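PDB 4RU4: tail spike protein gp49 from Pseudomonas phage LKA1, which acts as a lyase on the O-specific polysaccharide of Pseudomonas, probably degrading this surface layer as the phage begins infection. Local coordinates for residues B[104-109]-B[216-221]; B[240-245]-B[264-269]. One frame throughout, in Å; residues are numbered along the deposited sequence.

Contact 1 of 2, residues B[104-109]-B[216-221]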
ATOM      1  N   ALA B 104     -19.107 -39.890   0.315  1.00 12.61           N
ATOM      2  CA  ALA B 104     -18.363 -40.715  -0.629  1.00 15.29           C
ATOM      3  C   ALA B 104     -19.165 -40.927  -1.912  1.00 15.55           C
ATOM      4  O   ALA B 104     -18.591 -41.199  -2.966  1.00 14.91           O
ATOM      5  CB  ALA B 104     -18.021 -42.079   0.010  1.00 18.01           C
ATOM      6  N   ALA B 105     -20.494 -40.821  -1.810  1.00 13.33           N
ATOM      7  CA  ALA B 105     -21.375 -41.056  -2.959  1.00 11.55           C
ATOM      8  C   ALA B 105     -21.648 -39.796  -3.789  1.00 13.64           C
ATOM      9  O   ALA B 105     -22.471 -39.822  -4.700  1.00 14.15           O
ATOM     10  CB  ALA B 105     -22.692 -41.640  -2.490  1.00 12.08           C
ATOM     11  N   PHE B 106     -20.966 -38.694  -3.480  1.00 12.92           N
ATOM     12  CA  PHE B 106     -21.241 -37.431  -4.167  1.00  9.85           C
ATOM     13  C   PHE B 106     -21.070 -37.520  -5.665  1.00 11.46           C
ATOM     14  O   PHE B 106     -20.086 -38.096  -6.164  1.00 12.53           O
ATOM     15  CB  PHE B 106     -20.326 -36.322  -3.638  1.00 14.09           C
ATOM     16  CG  PHE B 106     -20.665 -34.948  -4.160  1.00 11.18           C
ATOM     17  CD1 PHE B 106     -21.625 -34.174  -3.527  1.00 10.44           C
ATOM     18  CD2 PHE B 106     -20.015 -34.431  -5.288  1.00 11.47           C
ATOM     19  CE1 PHE B 106     -21.919 -32.891  -4.002  1.00  8.57           C
ATOM     20  CE2 PHE B 106     -20.306 -33.161  -5.775  1.00  9.75           C
ATOM     21  CZ  PHE B 106     -21.263 -32.387  -5.128  1.00  9.78           C
ATOM     22  N   THR B 107     -22.037 -36.946  -6.380  1.00 10.64           N
ATOM     23  CA  THR B 107     -21.898 -36.702  -7.810  1.00 13.85           C
ATOM     24  C   THR B 107     -22.297 -35.272  -8.096  1.00 15.98           C
ATOM     25  O   THR B 107     -23.290 -34.770  -7.550  1.00 16.44           O
ATOM     26  CB  THR B 107     -22.739 -37.668  -8.705  1.00 18.99           C
ATOM     27  OG1 THR B 107     -24.127 -37.542  -8.384  1.00 27.34           O
ATOM     28  CG2 THR B 107     -22.309 -39.110  -8.499  1.00 20.96           C
ATOM     29  N   GLY B 108     -21.515 -34.610  -8.943  1.00 14.92           N
ATOM     30  CA  GLY B 108     -21.763 -33.214  -9.250  1.00 14.61           C
ATOM     31  C   GLY B 108     -20.486 -32.444  -9.517  1.00 14.35           C
ATOM     32  O   GLY B 108     -19.397 -32.859  -9.141  1.00 13.87           O
ATOM     33  N   THR B 109     -20.634 -31.302 -10.171  1.00 10.91           N
ATOM     34  CA  THR B 109     -19.501 -30.470 -10.546  1.00 13.68           C
ATOM     35  C   THR B 109     -19.035 -29.587  -9.390  1.00 11.80           C
ATOM     36  O   THR B 109     -17.828 -29.397  -9.199  1.00 12.79           O
ATOM     37  CB  THR B 109     -19.893 -29.606 -11.752  1.00 16.32           C
ATOM     38  OG1 THR B 109     -20.249 -30.466 -12.836  1.00 23.97           O
ATOM     39  CG2 THR B 109     -18.727 -28.735 -12.197  1.00 19.04           C
ATOM     40  N   GLY B 216     -13.807 -32.552  -0.134  1.00 15.67           N
ATOM     41  CA  GLY B 216     -13.300 -33.870  -0.467  1.00 16.45           C
ATOM     42  C   GLY B 216     -12.716 -33.926  -1.874  1.00 15.30           C
ATOM     43  O   GLY B 216     -12.314 -32.908  -2.462  1.00 12.86           O
ATOM     44  N   THR B 217     -12.717 -35.127  -2.439  1.00  9.37           N
ATOM     45  CA  THR B 217     -12.009 -35.396  -3.675  1.00 11.63           C
ATOM     46  C   THR B 217     -12.875 -35.388  -4.910  1.00 12.38           C
ATOM     47  O   THR B 217     -12.345 -35.381  -6.017  1.00 14.43           O
ATOM     48  CB  THR B 217     -11.343 -36.782  -3.623  1.00 16.66           C
ATOM     49  OG1 THR B 217     -12.358 -37.770  -3.373  1.00 16.80           O
ATOM     50  CG2 THR B 217     -10.277 -36.824  -2.505  1.00 13.40           C
ATOM     51  N   VAL B 218     -14.199 -35.400  -4.757  1.00  9.52           N
ATOM     52  CA  VAL B 218     -15.064 -35.524  -5.950  1.00 10.66           C
ATOM     53  C   VAL B 218     -15.429 -34.232  -6.719  1.00  9.84           C
ATOM     54  O   VAL B 218     -15.304 -34.187  -7.952  1.00  9.89           O
ATOM     55  CB  VAL B 218     -16.372 -36.324  -5.645  1.00  9.86           C
ATOM     56  CG1 VAL B 218     -17.223 -36.427  -6.915  1.00 10.71           C
ATOM     57  CG2 VAL B 218     -16.017 -37.723  -5.102  1.00 12.01           C
ATOM     58  N   PRO B 219     -15.929 -33.202  -6.014  1.00 10.76           N
ATOM     59  CA  PRO B 219     -16.390 -31.979  -6.699  1.00  9.38           C
ATOM     60  C   PRO B 219     -15.254 -31.301  -7.438  1.00 12.62           C
ATOM     61  O   PRO B 219     -14.167 -31.298  -6.896  1.00 11.67           O
ATOM     62  CB  PRO B 219     -16.842 -31.079  -5.541  1.00  9.91           C
ATOM     63  CG  PRO B 219     -17.149 -32.051  -4.401  1.00 13.20           C
ATOM     64  CD  PRO B 219     -16.075 -33.088  -4.550  1.00  8.92           C
ATOM     65  N   MET B 220     -15.486 -30.751  -8.632  1.00 10.47           N
ATOM     66  CA  MET B 220     -14.460 -29.924  -9.266  1.00 10.59           C
ATOM     67  C   MET B 220     -14.271 -28.634  -8.520  1.00  9.48           C
ATOM     68  O   MET B 220     -13.142 -28.160  -8.388  1.00  9.79           O
ATOM     69  CB  MET B 220     -14.819 -29.568 -10.706  1.00 12.61           C
ATOM     70  CG  MET B 220     -14.983 -30.767 -11.596  1.00 20.00           C
ATOM     71  SD  MET B 220     -14.492 -30.369 -13.277  1.00 49.32           S
ATOM     72  CE  MET B 220     -15.567 -28.995 -13.661  1.00 48.47           C
ATOM     73  N   ASN B 221     -15.380 -28.040  -8.068  1.00  6.97           N
ATOM     74  CA  ASN B 221     -15.326 -26.763  -7.390  1.00  7.47           C
ATOM     75  C   ASN B 221     -15.941 -26.858  -6.024  1.00 10.91           C
ATOM     76  O   ASN B 221     -16.919 -27.585  -5.829  1.00  7.36           O
ATOM     77  CB  ASN B 221     -16.141 -25.728  -8.162  1.00  8.71           C
ATOM     78  CG  ASN B 221     -15.745 -25.654  -9.604  1.00 11.33           C
ATOM     79  OD1 ASN B 221     -14.577 -25.417  -9.925  1.00 11.63           O
ATOM     80  ND2 ASN B 221     -16.712 -25.871 -10.498  1.00 11.60           N
TER
HETATM   81  O   HOH W   1     -16.916 -33.449 -10.041  1.00 15.85           O
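Thr-109 meets Met-220 and Asn-221 where two neighbouring bends of the chain run in roughly the same direction, the end-to-end lines of 106-109 and 218-221 being 35° apart. The backbones come closest where the CA atoms of Thr-109 and Pro-219 are 5.2 Å apart. One carbonyl gathers both direct hydrogen bonds. Asn-221 N reaches Thr-109 O at 3.0 Å, fairly straight and in the carbonyl plane, whereas Met-220 N, at 2.8 Å from Thr-109 O, is strongly bent (121° at the hydrogen) and so makes a weak bond. A water donates to both Gly-108 O and Val-218 O, 2.7 Å from each, and bridges the backbones where they do not bond directly.

Such joining of loops is how the corners of a parallel beta-helix stack. Strand 98-107 pairs in parallel with 212-214, and 113-120 with 221-226, so both segments turn the chain from one face of the helix to the next. They are adjacent in space although 106 residues separate them in the sequence, a span that includes an Ig-like region.

Beneath the corner, Phe-106 is buried with CG anti to its backbone N (chi1 -172°). Val-218 CG1 approaches the edge of the ring in its plane, 3.8 Å from Phe-106 CD2, while Pro-219 CG comes in obliquely, 3.6 Å from Phe-106 CE2. The same valine methyl also packs on the carbonyl oxygen of Phe-106. Farther along, Thr-109 and Met-220 lie side by side and point the same way; their methyls, Thr-109 CG2 and Met-220 CE, are tightly packed at 3.5 Å. Asn-221 also lies beside the threonine and points the same way, its ND2 near CG2 but hydrogen-bonded to Ser-110 OG.

Contact 2 of 2, residues B[240-245]-B[264-269]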
ATOM      1  N   LEU B 240     -10.794 -28.794  -0.173  1.00  7.50           N
ATOM      2  CA  LEU B 240     -11.133 -29.569  -1.351  1.00  9.99           C
ATOM      3  C   LEU B 240      -9.859 -30.272  -1.749  1.00 12.67           C
ATOM      4  O   LEU B 240      -8.772 -29.881  -1.310  1.00  8.86           O
ATOM      5  CB  LEU B 240     -11.591 -28.645  -2.489  1.00 11.73           C
ATOM      6  CG  LEU B 240     -12.097 -29.273  -3.793  1.00 12.78           C
ATOM      7  CD1 LEU B 240     -13.437 -29.944  -3.555  1.00 13.55           C
ATOM      8  CD2 LEU B 240     -12.188 -28.254  -4.904  1.00 10.90           C
ATOM      9  N   ALA B 241      -9.996 -31.316  -2.559  1.00  9.04           N
ATOM     10  CA  ALA B 241      -8.838 -31.976  -3.157  1.00 10.25           C
ATOM     11  C   ALA B 241      -9.191 -32.206  -4.613  1.00  9.31           C
ATOM     12  O   ALA B 241      -9.368 -33.338  -5.039  1.00 10.18           O
ATOM     13  CB  ALA B 241      -8.569 -33.293  -2.467  1.00  7.97           C
ATOM     14  N   ASN B 242      -9.321 -31.116  -5.352  1.00 10.74           N
ATOM     15  CA  ASN B 242      -9.720 -31.165  -6.746  1.00 12.27           C
ATOM     16  C   ASN B 242      -9.311 -29.889  -7.500  1.00 11.59           C
ATOM     17  O   ASN B 242      -8.182 -29.396  -7.327  1.00  9.68           O
ATOM     18  CB  ASN B 242     -11.225 -31.459  -6.870  1.00 11.24           C
ATOM     19  CG  ASN B 242     -11.580 -32.184  -8.184  1.00 12.44           C
ATOM     20  OD1 ASN B 242     -11.592 -31.584  -9.264  1.00 13.17           O
ATOM     21  ND2 ASN B 242     -11.894 -33.473  -8.084  1.00 16.35           N
ATOM     22  N   ASN B 243     -10.194 -29.349  -8.340  1.00  9.89           N
ATOM     23  CA  ASN B 243      -9.764 -28.298  -9.272  1.00  9.20           C
ATOM     24  C   ASN B 243      -9.759 -26.861  -8.759  1.00  8.51           C
ATOM     25  O   ASN B 243      -8.795 -26.145  -9.003  1.00  9.76           O
ATOM     26  CB  ASN B 243     -10.526 -28.373 -10.599  1.00 11.03           C
ATOM     27  CG  ASN B 243      -9.753 -27.712 -11.750  1.00 14.50           C
ATOM     28  OD1 ASN B 243      -8.670 -28.160 -12.124  1.00 17.90           O
ATOM     29  ND2 ASN B 243     -10.297 -26.640 -12.287  1.00 14.74           N
ATOM     30  N   ALA B 244     -10.814 -26.426  -8.063  1.00  6.62           N
ATOM     31  CA  ALA B 244     -10.891 -25.027  -7.600  1.00  7.63           C
ATOM     32  C   ALA B 244     -11.684 -24.905  -6.323  1.00  8.89           C
ATOM     33  O   ALA B 244     -12.836 -25.319  -6.276  1.00  6.44           O
ATOM     34  CB  ALA B 244     -11.515 -24.134  -8.660  1.00 10.65           C
ATOM     35  N   GLY B 245     -11.069 -24.339  -5.289  1.00  7.08           N
ATOM     36  CA  GLY B 245     -11.797 -24.089  -4.059  1.00  8.30           C
ATOM     37  C   GLY B 245     -12.989 -23.185  -4.324  1.00  8.26           C
ATOM     38  O   GLY B 245     -14.113 -23.532  -4.005  1.00  7.76           O
ATOM     39  N   ILE B 264      -6.024 -29.001  -1.875  1.00  7.40           N
ATOM     40  CA  ILE B 264      -4.925 -29.952  -1.887  1.00  9.69           C
ATOM     41  C   ILE B 264      -4.647 -30.355  -3.323  1.00 10.38           C
ATOM     42  O   ILE B 264      -3.525 -30.756  -3.655  1.00 10.02           O
ATOM     43  CB  ILE B 264      -5.313 -31.181  -1.003  1.00  7.83           C
ATOM     44  CG1 ILE B 264      -5.227 -30.767   0.462  1.00 11.33           C
ATOM     45  CG2 ILE B 264      -4.470 -32.428  -1.299  1.00 11.16           C
ATOM     46  CD1 ILE B 264      -6.021 -31.662   1.408  1.00 18.47           C
ATOM     47  N   GLY B 265      -5.681 -30.243  -4.157  1.00  8.11           N
ATOM     48  CA  GLY B 265      -5.587 -30.539  -5.576  1.00  9.69           C
ATOM     49  C   GLY B 265      -5.805 -32.013  -5.877  1.00 11.65           C
ATOM     50  O   GLY B 265      -5.807 -32.835  -4.961  1.00 13.19           O
ATOM     51  N   ASP B 266      -5.979 -32.349  -7.151  1.00 11.61           N
ATOM     52  CA  ASP B 266      -5.992 -33.754  -7.573  1.00 18.64           C
ATOM     53  C   ASP B 266      -5.020 -33.995  -8.747  1.00 22.49           C
ATOM     54  O   ASP B 266      -5.061 -35.027  -9.411  1.00 23.41           O
ATOM     55  CB  ASP B 266      -7.414 -34.204  -7.936  1.00 21.22           C
ATOM     56  CG  ASP B 266      -7.936 -33.561  -9.209  1.00 22.41           C
ATOM     57  OD1 ASP B 266      -7.394 -32.524  -9.656  1.00 21.97           O
ATOM     58  OD2 ASP B 266      -8.915 -34.095  -9.767  1.00 24.95           O
ATOM     59  N   GLY B 267      -4.139 -33.034  -8.981  1.00 19.23           N
ATOM     60  CA  GLY B 267      -3.137 -33.154 -10.019  1.00 16.77           C
ATOM     61  C   GLY B 267      -3.534 -32.445 -11.291  1.00 18.19           C
ATOM     62  O   GLY B 267      -2.859 -32.579 -12.305  1.00 21.61           O
ATOM     63  N   GLY B 268      -4.625 -31.684 -11.249  1.00 16.31           N
ATOM     64  CA  GLY B 268      -5.004 -30.859 -12.383  1.00 15.77           C
ATOM     65  C   GLY B 268      -4.505 -29.436 -12.192  1.00 16.46           C
ATOM     66  O   GLY B 268      -3.441 -29.218 -11.632  1.00 15.99           O
ATOM     67  N   ASP B 269      -5.298 -28.460 -12.620  1.00 13.28           N
ATOM     68  CA  ASP B 269      -4.903 -27.073 -12.498  1.00 16.28           C
ATOM     69  C   ASP B 269      -4.810 -26.605 -11.043  1.00  9.37           C
ATOM     70  O   ASP B 269      -4.050 -25.711 -10.754  1.00 13.98           O
ATOM     71  CB  ASP B 269      -5.866 -26.184 -13.269  1.00 21.50           C
ATOM     72  CG  ASP B 269      -5.735 -26.353 -14.775  1.00 26.80           C
ATOM     73  OD1 ASP B 269      -4.690 -26.867 -15.246  1.00 26.68           O
ATOM     74  OD2 ASP B 269      -6.676 -25.946 -15.480  1.00 29.92           O
TER
HETATM   75  O   HOH W   2      -9.010 -25.775 -14.692  1.00 27.27           O
HETATM   76  O   HOH W   3      -8.371 -30.956 -11.321  1.00 30.79           O
HETATM   77  O   HOH W   4      -7.274 -29.360 -14.668  1.00 37.90           O
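Asp-266 brings one carboxylate oxygen over a face of the Asn-242 amide: OD2 stands 3.5 Å from Asn-242 ND2 and 3.7 Å from Asn-242 OD1, with the two planes 36° apart. Because the oxygen sits above the amide, the nearby N-H does not point at it and the pair is a contact rather than a hydrogen bond. The amide is held by other partners, ND2 by Thr-217 O and OD1 by a weak bond from Asn-243 N. Asp-266 takes up this place with CG between its backbone N and carbonyl carbon (chi1 69°), while its OD1 weakly accepts Gly-268 N.

The second amide works largely through water. Asn-243 and Asp-269 lie side by side, pointing the same way, with amide and carboxylate planes 47° apart. Asn-243 OD1 receives a long, weak bond from Asp-269 N at 3.4 Å and one hydrogen bond from each of two waters; one of these waters also donates to Asp-266 OD1, and the other accepts from Asp-269 N. A third water links Asn-243 ND2, 2.9 Å away, to Asp-269 OD2. The polar tip of Asn-243 is thus tied, mostly through water, to Asp-266 and Asp-269 of the facing loop.

Contacts made largely by the backbone complete the join. Gly-265 CA directs a C-H at Asn-242 O, 3.3 Å away and nearly straight, and that oxygen also accepts Asn-263 ND2. Ala-241 CB and Ile-264 CB make an apolar side-chain contact at 4.1 Å. Ile-264 N bonds to Leu-240 O at 2.9 Å, extending the parallel pairing of strands 237-240 and 260-263 into two corner loops of the pectin lyase-like beta-helix, which lead on to the paired strands 247-249 and 271-276; Ile-264 also packs on Arg-184 of a second subunit.

The two contacts follow one another along the chain, contact 1 closing before contact 2 opens, and their centres are 11 Å apart. Segments 104-109, 216-221, 240-245 and 264-269 are stacked bends at one corner of the parallel beta-helix, between the strand row 98-107, 212-214, 237-240, 260-263 and the row 113-120, 221-226, 247-249, 271-276. The middle two bends join the contacts directly: Gly-216 O is 2.8 Å from Ala-241 N, a probable hydrogen bond, and the backbones of Met-220 and Ala-244 are hydrogen-bonded. Bend-to-bend bonding therefore runs unbroken through all four, illustrating how an elongated tailspike shaft is built from repeated local contacts, even across a large insertion.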